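PDB 5UPB: acetoacetate decarboxylase from Sphingomonas wittichii, which acts as an acetoacetate decarboxylase-like enzyme, a lyase that probably works through a Schiff base as its family does. Local coordinates for the interface of chains A and B. Coordinates in Å, arbitrary orientation; residue numbers count along the deposited sequence, not the author numbering. Chains: chain A/B, Acetoacetate decarboxylase.

Contact 1: the interface of chains A and B. Residues chain A 251-254; chain B 190, 192-193.
A polar patch, part of a two-fold symmetric interface in the deposited assembly, joins two copies of the same protein here: B:Thr192, B:Gln193 and B:His190, on a loop of chain B, meet backbone groups of A:Gly251, A:Ala252 and A:Arg254 where strand 253-257 begins, and would hold that segment to the partner chain. Direct hydrogen bonds to backbone groups carry it. The backbone N of A:Arg254 donates to the hydroxyl OG1 of B:Thr192 over 2.9 Å, almost straight at 174° on the hydrogen. OG1 reaches that N-H from the crowded position between its own backbone N and carbonyl carbon (chi1 63°). Beside this bond the aliphatic root of the arginine packs on the threonine, A:Arg254 CB lying 3.9 Å from B:Thr192 CB. One residue on in chain B and two back in chain A, the carboxamide NE2 of B:Gln193 donates to A:Ala252 O at 2.9 Å. It arrives in the carbonyl plane on a lone pair (C=O...N 127°), at the tip of a chain extended beyond CG. The methylene CB of B:His190 lies 3.3 Å from A:Ala252 O and 4.0 Å from A:Gly251 CA, while A:Thr253 OG1 stands over one face of the imidazole near the rim, 3.4 Å from B:His190 NE2, a contact rather than a hydrogen bond. The ring's rotation is restrained from its own chain by B:Thr192 N, which donates to B:His190 ND1 at 3.1 Å, tilted somewhat out of the ring plane. The same threonine thus orients the histidine with its backbone and grips chain A with its side chain. With about 210 Å² of surface hidden, the site would tie the C-terminal strand of one subunit to its neighbour if this pairing is the biological one.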
# COMPACT_ATOMS: atom_id res chain seq x y z
N GLY A 251 6.11 28.62 -6.68
CA GLY A 251 7.45 28.09 -6.85
C GLY A 251 8.47 28.78 -5.96
O GLY A 251 8.38 29.97 -5.65
N ALA A 252 9.46 28.01 -5.55
CA ALA A 252 10.58 28.53 -4.78
C ALA A 252 11.48 29.40 -5.66
O ALA A 252 11.78 29.06 -6.81
CB ALA A 252 11.38 27.38 -4.17
N THR A 253 11.93 30.53 -5.09
CA THR A 253 12.82 31.45 -5.80
C THR A 253 14.25 30.96 -5.69
O THR A 253 14.74 30.58 -4.62
CB THR A 253 12.73 32.87 -5.21
OG1 THR A 253 11.38 33.33 -5.31
CG2 THR A 253 13.63 33.85 -5.97
N ARG A 254 14.95 31.04 -6.80
CA ARG A 254 16.36 30.67 -6.81
C ARG A 254 17.18 31.74 -6.10
O ARG A 254 17.05 32.93 -6.39
CB ARG A 254 16.85 30.50 -8.25
CG ARG A 254 18.35 30.33 -8.38
CD ARG A 254 18.74 30.29 -9.85
NE ARG A 254 20.08 30.84 -10.03
CZ ARG A 254 21.19 30.12 -10.07
NH1 ARG A 254 21.13 28.79 -9.98
NH2 ARG A 254 22.37 30.74 -10.21
N HIS B 190 9.17 28.29 -10.90
CA HIS B 190 9.34 29.73 -10.68
C HIS B 190 10.28 30.18 -11.80
O HIS B 190 11.16 29.41 -12.21
CB HIS B 190 9.90 30.05 -9.28
CG HIS B 190 9.94 31.51 -8.94
ND1 HIS B 190 10.89 32.36 -9.46
CD2 HIS B 190 9.12 32.29 -8.18
CE1 HIS B 190 10.71 33.58 -8.99
NE2 HIS B 190 9.63 33.57 -8.22
N THR B 192 12.72 31.98 -11.95
CA THR B 192 14.15 32.01 -11.68
C THR B 192 14.76 30.61 -11.59
O THR B 192 15.98 30.49 -11.55
CB THR B 192 14.44 32.76 -10.37
OG1 THR B 192 13.83 32.06 -9.27
CG2 THR B 192 13.91 34.23 -10.44
N GLN B 193 13.95 29.55 -11.57
CA GLN B 193 14.53 28.22 -11.45
C GLN B 193 15.15 27.76 -12.78
O GLN B 193 14.68 28.09 -13.87
CB GLN B 193 13.45 27.21 -11.00
CG GLN B 193 12.94 27.39 -9.57
CD GLN B 193 11.78 26.41 -9.29
OE1 GLN B 193 11.45 25.57 -10.12
NE2 GLN B 193 11.21 26.51 -8.11

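Contact 2: the interface of chains A and B. Residues chain A 111, 115, 120-121, 183, 185-186; chain B 4-6, 15, 112, 186.
With CG anti to the backbone N in both chains (chi1 -164°), A:Trp186 and B:Trp186 swing their indoles together, and B:His5, its CG anti to the carbonyl carbon (chi1 -62°), turns its imidazole edge toward A:Trp115. In this acetoacetate decarboxylase family protein the patch is an aromatic cluster at the two-fold interface. The paired indoles stack almost parallel, with 3.8 Å between the centroids of the A:Trp186 and B:Trp186 six-membered rings. The B:Trp186 rim also abuts the neighbouring side chain, its CH2 being 3.5 Å from A:Trp115 CB. A:Trp115 is covered on both faces: B:His5 CD2 sits over the centre of one face, 3.7 Å from A:Trp115 CD2 and with the planes at 81°, while the methyl CD1 of B:Ile112 lies over the opposite face, 3.9 Å from the A:Trp115 six-membered-ring centroid. The indole is held in its plane by NE1, which donates to A:Lys121 O at a modelled 2.6 Å, in the ring plane and on a carbonyl lone pair. A:Lys121 probably corresponds to the Schiff-base lysine of the family, so the inter-subunit packing would border the catalytic segment. A:Pro120, immediately before it, lays CB over one face of imidazole B:His5, 3.7 Å from that ring's centroid, and also touches ring atom CD1 of B:Phe6. Polar linkage between the chains runs through water. B:His5 NE2 is 2.8 Å from water 1, which also bonds A:Trp115 O and both backbone N and O of A:His185. Water 2 joins A:His185 ND1, 2.9 Å away, to the backbone N of B:His5.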
# COMPACT_ATOMS: atom_id res chain seq x y z
N LEU A 111 5.82 14.30 -3.83
CA LEU A 111 7.26 14.11 -3.94
C LEU A 111 7.84 14.99 -5.04
O LEU A 111 8.85 15.70 -4.83
CB LEU A 111 7.56 12.63 -4.20
CG LEU A 111 9.04 12.30 -4.31
CD1 LEU A 111 9.21 10.85 -3.89
CD2 LEU A 111 9.52 12.53 -5.71
N TRP A 115 10.46 18.05 -4.95
CA TRP A 115 11.79 18.05 -5.55
C TRP A 115 11.99 19.29 -6.41
O TRP A 115 13.08 19.88 -6.44
CB TRP A 115 12.03 16.78 -6.38
CG TRP A 115 12.47 15.53 -5.66
CD1 TRP A 115 11.88 14.95 -4.57
CD2 TRP A 115 13.58 14.68 -6.00
NE1 TRP A 115 12.56 13.80 -4.21
CE2 TRP A 115 13.60 13.61 -5.07
CE3 TRP A 115 14.56 14.72 -7.00
CZ2 TRP A 115 14.56 12.60 -5.10
CZ3 TRP A 115 15.51 13.71 -7.03
CH2 TRP A 115 15.51 12.67 -6.08
N PRO A 120 13.85 17.69 -0.44
CA PRO A 120 14.24 16.29 -0.69
C PRO A 120 13.20 15.34 -0.11
O PRO A 120 13.04 15.26 1.11
CB PRO A 120 15.59 16.16 0.04
CG PRO A 120 16.02 17.54 0.36
CD PRO A 120 14.75 18.33 0.54
N LYS A 121 12.48 14.62 -1.00
CA LYS A 121 11.41 13.72 -0.55
C LYS A 121 11.58 12.30 -1.11
O LYS A 121 11.91 12.11 -2.28
CB LYS A 121 10.01 14.22 -0.95
CG LYS A 121 9.65 15.64 -0.47
CD LYS A 121 8.16 15.87 -0.56
CE LYS A 121 7.79 17.31 -0.11
NZ LYS A 121 6.31 17.47 -0.09
N HIS A 183 17.10 22.67 -1.79
CA HIS A 183 18.21 22.38 -2.70
C HIS A 183 17.56 21.77 -3.93
O HIS A 183 17.23 20.58 -3.93
CB HIS A 183 19.23 21.43 -2.08
CG HIS A 183 20.36 21.09 -2.99
ND1 HIS A 183 21.23 20.04 -2.75
CD2 HIS A 183 20.75 21.65 -4.16
CE1 HIS A 183 22.13 20.01 -3.71
NE2 HIS A 183 21.85 20.96 -4.59
N HIS A 185 17.80 20.11 -7.03
CA HIS A 185 18.94 19.32 -7.45
C HIS A 185 18.46 18.28 -8.45
O HIS A 185 17.47 17.59 -8.19
CB HIS A 185 19.58 18.63 -6.22
CG HIS A 185 20.85 17.91 -6.54
ND1 HIS A 185 20.93 16.54 -6.59
CD2 HIS A 185 22.10 18.37 -6.81
CE1 HIS A 185 22.16 16.18 -6.89
NE2 HIS A 185 22.89 17.27 -7.04
N TRP A 186 19.14 18.21 -9.60
CA TRP A 186 18.74 17.29 -10.67
C TRP A 186 20.02 16.81 -11.34
O TRP A 186 20.49 17.42 -12.31
CB TRP A 186 17.78 17.95 -11.66
CG TRP A 186 17.05 16.98 -12.55
CD1 TRP A 186 17.10 16.92 -13.92
CD2 TRP A 186 16.17 15.92 -12.14
NE1 TRP A 186 16.28 15.91 -14.39
CE2 TRP A 186 15.71 15.27 -13.32
CE3 TRP A 186 15.71 15.47 -10.90
CZ2 TRP A 186 14.82 14.19 -13.29
CZ3 TRP A 186 14.83 14.38 -10.86
CH2 TRP A 186 14.39 13.75 -12.07
N THR B 4 21.65 11.41 -5.85
CA THR B 4 20.44 12.20 -5.66
C THR B 4 20.20 12.46 -4.18
O THR B 4 20.96 12.03 -3.31
CB THR B 4 19.20 11.50 -6.22
OG1 THR B 4 18.88 10.36 -5.40
CG2 THR B 4 19.40 11.06 -7.70
N HIS B 5 19.10 13.18 -3.91
CA HIS B 5 18.55 13.25 -2.57
C HIS B 5 18.39 11.83 -2.01
O HIS B 5 18.04 10.91 -2.75
CB HIS B 5 17.18 13.90 -2.58
CG HIS B 5 17.16 15.32 -3.05
ND1 HIS B 5 17.99 16.31 -2.54
CD2 HIS B 5 16.34 15.94 -3.94
CE1 HIS B 5 17.69 17.46 -3.12
NE2 HIS B 5 16.69 17.27 -3.97
N PHE B 6 18.59 11.63 -0.69
CA PHE B 6 19.14 12.63 0.25
C PHE B 6 20.66 12.67 0.15
O PHE B 6 21.32 11.62 0.24
CB PHE B 6 18.78 12.28 1.69
CG PHE B 6 17.31 12.08 1.95
CD1 PHE B 6 16.35 12.80 1.26
CD2 PHE B 6 16.89 11.15 2.91
CE1 PHE B 6 14.98 12.60 1.52
CE2 PHE B 6 15.54 10.96 3.18
CZ PHE B 6 14.57 11.68 2.47
N LEU B 15 18.78 8.19 -3.02
CA LEU B 15 17.85 7.32 -3.75
C LEU B 15 18.53 6.63 -4.92
O LEU B 15 18.32 5.43 -5.17
CB LEU B 15 16.69 8.18 -4.23
CG LEU B 15 15.29 7.65 -4.31
CD1 LEU B 15 14.89 6.89 -3.06
CD2 LEU B 15 14.44 8.89 -4.53
N ILE B 112 12.66 7.64 -9.94
CA ILE B 112 13.62 8.72 -10.07
C ILE B 112 14.71 8.36 -11.05
O ILE B 112 15.08 9.16 -11.91
CB ILE B 112 14.18 9.14 -8.69
CG1 ILE B 112 13.10 9.87 -7.91
CG2 ILE B 112 15.44 10.01 -8.84
CD1 ILE B 112 12.70 11.25 -8.46
N TRP B 186 12.82 18.66 -16.46
CA TRP B 186 12.84 19.13 -15.08
C TRP B 186 12.40 20.58 -15.14
O TRP B 186 13.21 21.49 -15.33
CB TRP B 186 14.24 18.99 -14.47
CG TRP B 186 14.23 19.09 -12.98
CD1 TRP B 186 14.89 20.00 -12.21
CD2 TRP B 186 13.50 18.24 -12.08
NE1 TRP B 186 14.63 19.77 -10.88
CE2 TRP B 186 13.79 18.68 -10.77
CE3 TRP B 186 12.65 17.14 -12.26
CZ2 TRP B 186 13.21 18.08 -9.63
CZ3 TRP B 186 12.10 16.52 -11.14
CH2 TRP B 186 12.37 17.01 -9.83
O HOH W 1 15.50 18.52 -6.23
O HOH W 2 18.64 14.70 -6.35

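Contact 1 and contact 2 lie about 16 Å apart, measured between the centres of their C-alpha atoms, and share no residue. They are connected along chain B, where B:Trp186 ends strand 179-186 in contact 2 and the loop carrying B:His190 to B:Gln193 follows four residues later in contact 1. Contact 2 hides about twice the surface, 436 Å² against 210 Å². Because one short stretch of chain B serves both, the two patches would fix its course against chain A together. Two-fold symmetry repeats each with chains exchanged, consistent with a dimer unit inside the deposited four-chain assembly.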